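Local coordinates for protein amide synthase (Vibrio cholerae, PDB 1L5A) that probably forms amide bonds as a free-standing nonribosomal peptide synthetase condensation enzyme of vibriobactin biosynthesis, at residues A24-L29 and K352-G357. Numbering follows the deposited sequence.
Sequences AHSLRL and KVLASG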
ATOM      1  N   ALA A  24       7.208  33.906   8.494  1.00 29.68           N
ATOM      2  CA  ALA A  24       7.925  34.822   7.622  1.00 28.24           C
ATOM      3  C   ALA A  24       9.417  34.536   7.612  1.00 30.42           C
ATOM      4  O   ALA A  24      10.034  34.301   8.662  1.00 33.80           O
ATOM      5  CB  ALA A  24       7.664  36.288   8.040  1.00 19.15           C
ATOM      6  N   HIS A  25       9.985  34.524   6.412  1.00 29.49           N
ATOM      7  CA  HIS A  25      11.414  34.305   6.239  1.00 29.98           C
ATOM      8  C   HIS A  25      11.990  35.432   5.388  1.00 29.65           C
ATOM      9  O   HIS A  25      11.295  36.042   4.586  1.00 33.81           O
ATOM     10  CB  HIS A  25      11.695  32.980   5.531  1.00 28.23           C
ATOM     11  CG  HIS A  25      11.486  31.765   6.380  1.00 37.99           C
ATOM     12  ND1 HIS A  25      12.223  30.612   6.212  1.00 35.36           N
ATOM     13  CD2 HIS A  25      10.610  31.510   7.382  1.00 39.01           C
ATOM     14  CE1 HIS A  25      11.813  29.699   7.073  1.00 36.36           C
ATOM     15  NE2 HIS A  25      10.834  30.218   7.795  1.00 41.37           N
ATOM     16  N   SER A  26      13.261  35.725   5.579  1.00 31.66           N
ATOM     17  CA  SER A  26      13.897  36.728   4.762  1.00 29.08           C
ATOM     18  C   SER A  26      15.130  36.048   4.218  1.00 31.61           C
ATOM     19  O   SER A  26      15.811  35.293   4.927  1.00 28.54           O
ATOM     20  CB  SER A  26      14.278  37.968   5.571  1.00 27.46           C
ATOM     21  OG  SER A  26      15.342  37.700   6.451  1.00 32.49           O
ATOM     22  N   LEU A  27      15.389  36.282   2.939  1.00 33.97           N
ATOM     23  CA  LEU A  27      16.552  35.710   2.287  1.00 30.39           C
ATOM     24  C   LEU A  27      17.432  36.875   1.879  1.00 32.32           C
ATOM     25  O   LEU A  27      16.961  37.857   1.289  1.00 36.41           O
ATOM     26  CB  LEU A  27      16.125  34.898   1.062  1.00 32.08           C
ATOM     27  CG  LEU A  27      15.259  33.660   1.332  1.00 38.38           C
ATOM     28  CD1 LEU A  27      14.966  32.945   0.018  1.00 31.07           C
ATOM     29  CD2 LEU A  27      15.978  32.724   2.304  1.00 31.06           C
ATOM     30  N   ARG A  28      18.703  36.803   2.230  1.00 34.94           N
ATOM     31  CA  ARG A  28      19.603  37.875   1.861  1.00 41.10           C
ATOM     32  C   ARG A  28      20.637  37.245   0.968  1.00 42.60           C
ATOM     33  O   ARG A  28      21.374  36.334   1.372  1.00 33.51           O
ATOM     34  CB  ARG A  28      20.266  38.514   3.084  1.00 49.29           C
ATOM     35  CG  ARG A  28      20.794  39.929   2.802  1.00 58.63           C
ATOM     36  CD  ARG A  28      21.320  40.613   4.061  1.00 71.20           C
ATOM     37  NE  ARG A  28      22.584  40.043   4.521  1.00 78.16           N
ATOM     38  CZ  ARG A  28      23.775  40.434   4.086  1.00 82.98           C
ATOM     39  NH1 ARG A  28      23.862  41.405   3.181  1.00 79.00           N
ATOM     40  NH2 ARG A  28      24.875  39.847   4.546  1.00 85.22           N
ATOM     41  N   LEU A  29      20.657  37.719  -0.269  1.00 40.46           N
ATOM     42  CA  LEU A  29      21.581  37.199  -1.241  1.00 37.82           C
ATOM     43  C   LEU A  29      22.664  38.223  -1.500  1.00 37.87           C
ATOM     44  O   LEU A  29      22.402  39.372  -1.858  1.00 40.22           O
ATOM     45  CB  LEU A  29      20.834  36.863  -2.533  1.00 41.86           C
ATOM     46  CG  LEU A  29      19.558  36.039  -2.345  1.00 45.42           C
ATOM     47  CD1 LEU A  29      19.137  35.461  -3.706  1.00 35.93           C
ATOM     48  CD2 LEU A  29      19.802  34.911  -1.315  1.00 37.97           C
ATOM     49  N   LYS A 352      16.769  34.206   7.420  1.00 35.50           N
ATOM     50  CA  LYS A 352      16.399  34.674   8.748  1.00 35.27           C
ATOM     51  C   LYS A 352      14.910  34.452   9.009  1.00 37.16           C
ATOM     52  O   LYS A 352      14.048  34.919   8.247  1.00 38.76           O
ATOM     53  CB  LYS A 352      16.771  36.154   8.916  1.00 35.24           C
ATOM     54  CG  LYS A 352      16.852  36.625  10.384  1.00 55.73           C
ATOM     55  CD  LYS A 352      17.027  38.171  10.508  1.00 61.97           C
ATOM     56  CE  LYS A 352      16.967  38.678  11.965  1.00 51.53           C
ATOM     57  NZ  LYS A 352      16.478  40.084  12.020  1.00 48.26           N
ATOM     58  N   VAL A 353      14.620  33.701  10.070  1.00 32.79           N
ATOM     59  CA  VAL A 353      13.248  33.409  10.478  1.00 31.52           C
ATOM     60  C   VAL A 353      12.730  34.650  11.205  1.00 35.27           C
ATOM     61  O   VAL A 353      13.220  34.981  12.274  1.00 34.17           O
ATOM     62  CB  VAL A 353      13.206  32.187  11.432  1.00 30.70           C
ATOM     63  CG1 VAL A 353      11.793  31.948  11.908  1.00 24.82           C
ATOM     64  CG2 VAL A 353      13.747  30.942  10.724  1.00 25.89           C
ATOM     65  N   LEU A 354      11.757  35.341  10.613  1.00 36.14           N
ATOM     66  CA  LEU A 354      11.210  36.568  11.183  1.00 34.09           C
ATOM     67  C   LEU A 354       9.963  36.335  11.995  1.00 42.10           C
ATOM     68  O   LEU A 354       9.590  37.174  12.825  1.00 44.86           O
ATOM     69  CB  LEU A 354      10.878  37.567  10.078  1.00 28.72           C
ATOM     70  CG  LEU A 354      12.056  38.037   9.242  1.00 32.84           C
ATOM     71  CD1 LEU A 354      11.556  38.964   8.140  1.00 27.74           C
ATOM     72  CD2 LEU A 354      13.052  38.743  10.140  1.00 32.04           C
ATOM     73  N   ALA A 355       9.306  35.208  11.730  1.00 44.66           N
ATOM     74  CA  ALA A 355       8.094  34.818  12.438  1.00 42.70           C
ATOM     75  C   ALA A 355       7.888  33.320  12.247  1.00 48.26           C
ATOM     76  O   ALA A 355       8.201  32.773  11.176  1.00 46.56           O
ATOM     77  CB  ALA A 355       6.899  35.589  11.894  1.00 44.12           C
ATOM     78  N   SER A 356       7.379  32.646  13.281  1.00 47.78           N
ATOM     79  CA  SER A 356       7.130  31.210  13.168  1.00 47.34           C
ATOM     80  C   SER A 356       6.188  30.648  14.205  1.00 50.99           C
ATOM     81  O   SER A 356       6.455  29.607  14.797  1.00 51.09           O
ATOM     82  CB  SER A 356       8.431  30.424  13.210  1.00 37.50           C
ATOM     83  OG  SER A 356       9.133  30.719  14.392  1.00 38.03           O
ATOM     84  N   GLY A 357       5.077  31.334  14.417  1.00 55.47           N
ATOM     85  CA  GLY A 357       4.107  30.849  15.367  1.00 61.65           C
ATOM     86  C   GLY A 357       4.322  31.389  16.755  1.00 69.02           C
ATOM     87  O   GLY A 357       4.970  32.419  16.949  1.00 66.94           O
TER
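Ser26 and Lys352 face each other as an antiparallel hydrogen-bonded pair, the N-to-C directions of the two short strands differing by 166°. Ser26 N reaches Lys352 O at 2.9 Å, and Lys352 N returns the bond to Ser26 O. Beyond the non-hydrogen-bonded pair His25–Val353 the register slips by one residue: Leu354 and Ala355 both sit opposite Ala24, a classic beta bulge. Ala24 O is thus gripped twice from the same face of its plane, by Leu354 N at 2.8 Å and Ala355 N at 3.3 Å, while Ala24 N donates to Ala355 O, 3.1 Å away. In the condensation-domain fold this pairing adds strand 348-356 to the edge of the sheet containing strands 22-30 and 117-125. On one face Ala24 CB touches CB of both bulge residues, and Leu354 CD1 lies 3.9 Å from Ser26 CB; Trp87 and Ile90 of helix 82-94 cover Leu354. Ser26 OG, set between its backbone N and carbonyl carbon (chi1 70°), rests against Lys352 CB. On the other face His25 and Val353 point the same way side by side, with Val353 CG2 over one face of the imidazole. The ring's ND1 is hydrogen-bonded to Glu138 of helix 131-150.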